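Local coordinates for protein EDTA monooxygenase (EDTA-degrading bacterium BNC1, PDB 5DQP) that probably acts as an FMN-dependent monooxygenase that uses molecular oxygen to break down the chelating agent EDTA, at residues A80-T83 with G84-D88; S98-P102 with Y103-R107; S416-R419 with E420-L424. All coordinates share one frame; numbering follows the deposited sequence.

Contact 1: residues A80-T83 with G84-D88; sequences AAIT and GRVPD
The carbonyl of Ile82 is met by two amides at different angles to its plane. Val86 N comes almost head-on, with a C=O...N angle of 165°, and lies 2.8 Å from Ile82 O. Arg85 N, 2.9 Å from Ile82 O, sits well above the carbonyl plane, 54° out of it. One oxygen thus holds two successive N-H groups as the helix runs out. Two residues earlier, Gly84 N reaches Ala80 O at 3.0 Å, again from above the carbonyl plane, whereas the i to i-4 bond from Arg85 N to Ala81 O is weak at 3.4 Å, that amide also using the nearer Ile82 O, so the last turn is irregular.

Val86 keeps its branch over the same turn. With CG1 anti to the backbone N (chi1 -175°), CG2 falls beside that nitrogen, 3.6 Å from Ile82 O and 4.3 Å from Ile82 CG2, a loose apolar touch. Thr83 turns its hydroxyl back into the helix, where OG1 is hydrogen-bonded to Ala79 O. The bent chain of Arg85 leads away from the turn to a salt bridge with Glu36 and, through NE, to Gly84 O of the second subunit.

This is the C-terminal end of helix 75-85 in the beta-alpha-beta unit formed with strands 52-55 and 90-96: Ile82 packs on Tyr38 and Ala42 of helix 35-47, and both Ile82 and Thr83 rest on Phe53 of strand 52-55.

Contact 2: residues S98-P102 with Y103-R107; sequences SFSLP and YTLAR
Ser100 meets Leu105 at the N-terminus of helix 102-115, where the loop after strand 90-96 turns into the next helix of a luciferase-like TIM-barrel fold. Leu105 CD1 lies 3.9 Å from both CB and OG of Ser100, so the methyl rests alongside the serine rather than on one atom of it. With OG anti to the carbonyl carbon (chi1 -66°), the serine hydroxyl turns back to a hydrogen bond with Ser96 O while still lying beside the Leu105 methyl; the turn probably lies near the flavin site, the side chain of Ser100 being about 8 Å from that of Asp57, which is predicted to bind FMN.

Leu101 follows at the N-cap position. Its side chain plays no polar part in capping: CB only approaches Thr104, 4.0 Å from OG1, a hydroxyl hydrogen-bonded to Tyr136 OH of the second subunit, whose own Leu101 packs on this one. The backbone does the work instead. Leu105 N points at Leu101 O over 2.9 Å with a nearly straight N-H...O angle of 172°, which starts the helical pattern.

Pro102 opens the helix proper. Lacking an N-H, it suits a first turn, where no earlier carbonyl is in place to receive one. Its ring is covered by Phe153 and Val156 of helix 143-161, and Leu105 shares Phe153 with it. The carbonyl of Pro102 takes Ala106 N at 2.9 Å from above its plane, which brings Ala106 CB to 3.2 Å from Pro102 O.

Contact 3: residues S416-R419 with E420-L424; sequences STLR and ERLGL
Thr417 and Glu420 join at the N-cap of the short helix 418-421, which closes in a Schellman motif at Gly423. Thr417 OG1 accepts from Glu420 N at 3.2 Å and donates its own proton to Glu420 OE1 at 2.9 Å, reaching that oxygen from above the carboxylate plane. The hydroxyl lies between the backbone N and the carbonyl carbon of its residue (chi1 80°), the setting that turns it into the first turn. A valine here would probably leave the Glu420 N-H without its capping acceptor and the Glu420 carboxylate free to swing out.

Behind the cap come the backbone bonds, Arg421 N to Thr417 O at 2.8 Å and Leu422 N to Leu418 O at 2.9 Å. Leu418 CD1 packs against Leu422 CD1 at 3.7 Å, one turn on.

At the far end Gly423 takes positive phi (74°), and two bonds return into the last turn: Gly423 N to Glu420 O, and Leu424 N to Arg419 O at 3.2 Å. Outer partners position the arginines. Arg419 is salt-bridged to Glu228 and also held by Pro207 O and Pro425 O, while Arg421 bonds to Asp88 O and Glu415 O through NH2 and to Asp51 O through NH1. The Arg419 chain, bent at chi3, crosses Leu424 at about a right angle, with NH1 3.8 Å from Leu424 CB.

Contacts 1, 2 and 3 follow one another along the chain. The first two flank strand 90-96 of the parallel barrel sheet: contact 1 ends the helix leading into it, contact 2 begins the helix after it, and their centres lie 23 Å apart. Both also touch the second subunit, so this part of the barrel helps form the dimer. Contact 3, far later in sequence, touches no other chain of the assembly; its centre is 17 Å from that of contact 1, yet the two touch at the end of contact 1, where Arg421 NH2 lies 2.8 Å from Asp88 O, probably hydrogen-bonded. The C-terminal helix 418-421 is thereby tied to the connection entering strand 90-96.

Contact 1: residues A80-T83 with G84-D88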
loop_
_atom_site.group_PDB
_atom_site.type_symbol
_atom_site.label_atom_id
_atom_site.label_comp_id
_atom_site.label_asym_id
_atom_site.label_seq_id
_atom_site.Cartn_x
_atom_site.Cartn_y
_atom_site.Cartn_z
ATOM N N ALA A 80 -1.629 -5.536 -0.287
ATOM C CA ALA A 80 -1.678 -5.786 1.156
ATOM C C ALA A 80 -3.041 -6.313 1.593
ATOM O O ALA A 80 -3.121 -7.208 2.439
ATOM C CB ALA A 80 -1.336 -4.505 1.925
ATOM N N ALA A 81 -4.128 -5.745 1.059
ATOM C CA ALA A 81 -5.466 -6.185 1.466
ATOM C C ALA A 81 -5.770 -7.569 0.917
ATOM O O ALA A 81 -6.260 -8.442 1.643
ATOM C CB ALA A 81 -6.526 -5.187 0.995
ATOM N N ILE A 82 -5.455 -7.798 -0.355
ATOM C CA ILE A 82 -5.629 -9.127 -0.939
ATOM C C ILE A 82 -4.904 -10.188 -0.115
ATOM O O ILE A 82 -5.497 -11.196 0.288
ATOM C CB ILE A 82 -5.129 -9.158 -2.395
ATOM C CG1 ILE A 82 -5.965 -8.227 -3.286
ATOM C CG2 ILE A 82 -5.175 -10.615 -2.904
ATOM C CD1 ILE A 82 -5.475 -8.197 -4.804
ATOM N N THR A 83 -3.589 -10.032 0.062
ATOM C CA THR A 83 -2.838 -11.105 0.710
ATOM C C THR A 83 -3.097 -11.173 2.206
ATOM O O THR A 83 -2.871 -12.231 2.806
ATOM C CB THR A 83 -1.333 -10.994 0.435
ATOM O OG1 THR A 83 -0.820 -9.766 0.962
ATOM C CG2 THR A 83 -1.071 -11.081 -1.098
ATOM N N GLY A 84 -3.608 -10.100 2.815
ATOM C CA GLY A 84 -4.129 -10.231 4.165
ATOM C C GLY A 84 -5.222 -11.274 4.262
ATOM O O GLY A 84 -5.414 -11.875 5.318
ATOM N N ARG A 85 -5.928 -11.523 3.156
ATOM C CA ARG A 85 -7.114 -12.366 3.099
ATOM C C ARG A 85 -6.895 -13.685 2.367
ATOM O O ARG A 85 -7.434 -14.714 2.780
ATOM C CB ARG A 85 -8.260 -11.604 2.414
ATOM C CG ARG A 85 -9.430 -12.510 1.998
ATOM C CD ARG A 85 -10.565 -12.475 3.012
ATOM N NE ARG A 85 -10.976 -11.091 3.242
ATOM C CZ ARG A 85 -12.060 -10.520 2.730
ATOM N NH1 ARG A 85 -12.321 -9.249 3.005
ATOM N NH2 ARG A 85 -12.887 -11.216 1.953
ATOM N N VAL A 86 -6.127 -13.693 1.291
ATOM C CA VAL A 86 -5.916 -14.876 0.461
ATOM C C VAL A 86 -4.508 -15.403 0.733
ATOM O O VAL A 86 -3.534 -14.693 0.473
ATOM C CB VAL A 86 -6.106 -14.542 -1.023
ATOM C CG1 VAL A 86 -6.017 -15.796 -1.878
ATOM C CG2 VAL A 86 -7.456 -13.805 -1.233
ATOM N N PRO A 87 -4.355 -16.626 1.235
ATOM C CA PRO A 87 -3.018 -17.192 1.460
ATOM C C PRO A 87 -2.373 -17.703 0.172
ATOM O O PRO A 87 -2.980 -17.723 -0.896
ATOM C CB PRO A 87 -3.290 -18.343 2.426
ATOM C CG PRO A 87 -4.679 -18.789 2.077
ATOM C CD PRO A 87 -5.429 -17.532 1.682
ATOM N N ASP A 88 -1.090 -18.070 0.293
ATOM C CA ASP A 88 -0.348 -18.824 -0.717
ATOM C C ASP A 88 0.090 -17.997 -1.922
ATOM O O ASP A 88 1.274 -17.928 -2.238
ATOM C CB ASP A 88 -1.181 -20.012 -1.209
ATOM C CG ASP A 88 -1.429 -21.047 -0.119
ATOM O OD1 ASP A 88 -0.506 -21.338 0.683
ATOM O OD2 ASP A 88 -2.552 -21.579 -0.079
#

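Contact 2: residues S98-P102 with Y103-R107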
loop_
_atom_site.group_PDB
_atom_site.type_symbol
_atom_site.label_atom_id
_atom_site.label_comp_id
_atom_site.label_asym_id
_atom_site.label_seq_id
_atom_site.Cartn_x
_atom_site.Cartn_y
_atom_site.Cartn_z
ATOM N N SER A 98 10.588 6.895 -10.832
ATOM C CA SER A 98 10.652 8.300 -11.223
ATOM C C SER A 98 9.991 9.198 -10.192
ATOM O O SER A 98 10.482 10.293 -9.913
ATOM C CB SER A 98 9.964 8.505 -12.571
ATOM O OG SER A 98 10.618 7.766 -13.571
ATOM N N PHE A 99 8.880 8.764 -9.660
ATOM C CA PHE A 99 8.113 9.528 -8.725
ATOM C C PHE A 99 7.746 8.664 -7.536
ATOM O O PHE A 99 6.605 8.427 -7.240
ATOM C CB PHE A 99 6.867 10.078 -9.406
ATOM C CG PHE A 99 7.165 10.813 -10.665
ATOM C CD1 PHE A 99 7.666 12.067 -10.626
ATOM C CD2 PHE A 99 7.022 10.203 -11.880
ATOM C CE1 PHE A 99 7.971 12.722 -11.776
ATOM C CE2 PHE A 99 7.314 10.851 -13.034
ATOM C CZ PHE A 99 7.792 12.117 -12.986
ATOM N N SER A 100 8.766 8.222 -6.859
ATOM C CA SER A 100 8.668 7.607 -5.552
ATOM C C SER A 100 9.854 8.087 -4.725
ATOM O O SER A 100 10.911 8.409 -5.269
ATOM C CB SER A 100 8.639 6.069 -5.648
ATOM O OG SER A 100 7.474 5.593 -6.300
ATOM N N LEU A 101 9.660 8.165 -3.420
ATOM C CA LEU A 101 10.786 8.337 -2.506
ATOM C C LEU A 101 11.378 6.969 -2.163
ATOM O O LEU A 101 10.641 6.084 -1.718
ATOM C CB LEU A 101 10.326 9.051 -1.253
ATOM C CG LEU A 101 9.702 10.401 -1.621
ATOM C CD1 LEU A 101 8.988 11.026 -0.438
ATOM C CD2 LEU A 101 10.821 11.358 -2.156
ATOM N N PRO A 102 12.689 6.762 -2.361
ATOM C CA PRO A 102 13.275 5.421 -2.146
ATOM C C PRO A 102 13.071 4.850 -0.756
ATOM O O PRO A 102 12.961 3.626 -0.594
ATOM C CB PRO A 102 14.782 5.637 -2.409
ATOM C CG PRO A 102 14.919 6.968 -3.003
ATOM C CD PRO A 102 13.706 7.780 -2.670
ATOM N N TYR A 103 13.121 5.679 0.280
ATOM C CA TYR A 103 12.986 5.101 1.610
ATOM C C TYR A 103 11.554 4.642 1.833
ATOM O O TYR A 103 11.311 3.541 2.349
ATOM C CB TYR A 103 13.435 6.114 2.661
ATOM C CG TYR A 103 13.574 5.536 4.047
ATOM C CD1 TYR A 103 12.486 5.493 4.902
ATOM C CD2 TYR A 103 14.785 5.043 4.498
ATOM C CE1 TYR A 103 12.593 4.971 6.161
ATOM C CE2 TYR A 103 14.903 4.516 5.753
ATOM C CZ TYR A 103 13.791 4.487 6.583
ATOM O OH TYR A 103 13.851 3.986 7.858
ATOM N N THR A 104 10.595 5.448 1.383
ATOM C CA THR A 104 9.199 5.049 1.453
ATOM C C THR A 104 8.941 3.782 0.642
ATOM O O THR A 104 8.350 2.820 1.146
ATOM C CB THR A 104 8.325 6.194 0.971
ATOM O OG1 THR A 104 8.513 7.311 1.854
ATOM C CG2 THR A 104 6.869 5.767 0.998
ATOM N N LEU A 105 9.396 3.745 -0.605
ATOM C CA LEU A 105 9.146 2.565 -1.432
ATOM C C LEU A 105 9.824 1.321 -0.859
ATOM O O LEU A 105 9.209 0.250 -0.781
ATOM C CB LEU A 105 9.606 2.819 -2.865
ATOM C CG LEU A 105 9.251 1.692 -3.838
ATOM C CD1 LEU A 105 9.030 2.240 -5.201
ATOM C CD2 LEU A 105 10.388 0.654 -3.868
ATOM N N ALA A 106 11.100 1.433 -0.467
ATOM C CA ALA A 106 11.796 0.290 0.138
ATOM C C ALA A 106 10.996 -0.271 1.315
ATOM O O ALA A 106 10.801 -1.489 1.456
ATOM C CB ALA A 106 13.200 0.720 0.599
ATOM N N ARG A 107 10.517 0.633 2.161
ATOM C CA ARG A 107 9.831 0.281 3.388
ATOM C C ARG A 107 8.442 -0.300 3.121
ATOM O O ARG A 107 8.001 -1.225 3.816
ATOM C CB ARG A 107 9.757 1.538 4.243
ATOM C CG ARG A 107 8.638 1.579 5.186
ATOM C CD ARG A 107 8.681 2.846 6.001
ATOM N NE ARG A 107 8.315 2.522 7.365
ATOM C CZ ARG A 107 7.609 3.315 8.154
ATOM N NH1 ARG A 107 7.336 2.920 9.383
ATOM N NH2 ARG A 107 7.178 4.493 7.712
#

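Contact 3: residues S416-R419 with E420-L424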
loop_
_atom_site.group_PDB
_atom_site.type_symbol
_atom_site.label_atom_id
_atom_site.label_comp_id
_atom_site.label_asym_id
_atom_site.label_seq_id
_atom_site.Cartn_x
_atom_site.Cartn_y
_atom_site.Cartn_z
ATOM N N SER A 416 6.311 -21.439 0.480
ATOM C CA SER A 416 5.421 -20.394 0.945
ATOM C C SER A 416 5.923 -18.993 0.628
ATOM O O SER A 416 5.193 -18.028 0.853
ATOM C CB SER A 416 5.170 -20.542 2.457
ATOM O OG SER A 416 6.330 -20.262 3.205
ATOM N N THR A 417 7.130 -18.837 0.110
ATOM C CA THR A 417 7.570 -17.499 -0.268
ATOM C C THR A 417 7.728 -17.441 -1.786
ATOM O O THR A 417 7.962 -18.463 -2.442
ATOM C CB THR A 417 8.868 -17.105 0.457
ATOM O OG1 THR A 417 10.004 -17.694 -0.189
ATOM C CG2 THR A 417 8.816 -17.553 1.939
ATOM N N LEU A 418 7.546 -16.238 -2.335
ATOM C CA LEU A 418 7.679 -16.047 -3.776
ATOM C C LEU A 418 9.112 -16.300 -4.240
ATOM O O LEU A 418 9.342 -17.015 -5.225
ATOM C CB LEU A 418 7.202 -14.639 -4.160
ATOM C CG LEU A 418 7.197 -14.339 -5.649
ATOM C CD1 LEU A 418 6.277 -15.308 -6.413
ATOM C CD2 LEU A 418 6.768 -12.884 -5.867
ATOM N N ARG A 419 10.101 -15.746 -3.539
ATOM C CA ARG A 419 11.487 -15.999 -3.940
ATOM C C ARG A 419 11.797 -17.498 -3.991
ATOM O O ARG A 419 12.456 -17.972 -4.928
ATOM C CB ARG A 419 12.448 -15.258 -3.011
ATOM C CG ARG A 419 13.910 -15.598 -3.223
ATOM C CD ARG A 419 14.857 -14.609 -2.518
ATOM N NE ARG A 419 14.609 -13.217 -2.884
ATOM C CZ ARG A 419 15.000 -12.658 -4.030
ATOM N NH1 ARG A 419 15.679 -13.367 -4.908
ATOM N NH2 ARG A 419 14.720 -11.383 -4.297
ATOM N N GLU A 420 11.307 -18.276 -3.020
ATOM C CA GLU A 420 11.591 -19.714 -3.044
ATOM C C GLU A 420 10.719 -20.455 -4.053
ATOM O O GLU A 420 11.186 -21.385 -4.719
ATOM C CB GLU A 420 11.420 -20.303 -1.637
ATOM C CG GLU A 420 12.439 -19.727 -0.644
ATOM C CD GLU A 420 12.165 -20.078 0.821
ATOM O OE1 GLU A 420 10.988 -20.021 1.244
ATOM O OE2 GLU A 420 13.136 -20.389 1.557
ATOM N N ARG A 421 9.448 -20.067 -4.186
ATOM C CA ARG A 421 8.596 -20.654 -5.224
ATOM C C ARG A 421 9.225 -20.523 -6.616
ATOM O O ARG A 421 9.198 -21.463 -7.426
ATOM C CB ARG A 421 7.216 -19.985 -5.184
ATOM C CG ARG A 421 6.225 -20.512 -6.241
ATOM C CD ARG A 421 4.820 -20.044 -5.939
ATOM N NE ARG A 421 4.448 -20.288 -4.546
ATOM C CZ ARG A 421 3.601 -19.524 -3.868
ATOM N NH1 ARG A 421 3.043 -18.479 -4.471
ATOM N NH2 ARG A 421 3.296 -19.806 -2.602
ATOM N N LEU A 422 9.815 -19.366 -6.902
ATOM C CA LEU A 422 10.413 -19.090 -8.206
ATOM C C LEU A 422 11.804 -19.693 -8.385
ATOM O O LEU A 422 12.360 -19.587 -9.479
ATOM C CB LEU A 422 10.485 -17.575 -8.420
ATOM C CG LEU A 422 9.091 -16.962 -8.475
ATOM C CD1 LEU A 422 9.189 -15.475 -8.738
ATOM C CD2 LEU A 422 8.319 -17.648 -9.585
ATOM N N GLY A 423 12.385 -20.304 -7.349
ATOM C CA GLY A 423 13.679 -20.933 -7.510
ATOM C C GLY A 423 14.826 -19.958 -7.603
ATOM O O GLY A 423 15.861 -20.295 -8.166
ATOM N N LEU A 424 14.674 -18.751 -7.052
ATOM C CA LEU A 424 15.646 -17.673 -7.179
ATOM C C LEU A 424 16.679 -17.705 -6.055
ATOM O O LEU A 424 16.429 -18.251 -4.979
ATOM C CB LEU A 424 14.923 -16.330 -7.184
ATOM C CG LEU A 424 14.062 -16.021 -8.420
ATOM C CD1 LEU A 424 13.192 -14.805 -8.125
ATOM C CD2 LEU A 424 14.919 -15.798 -9.709
#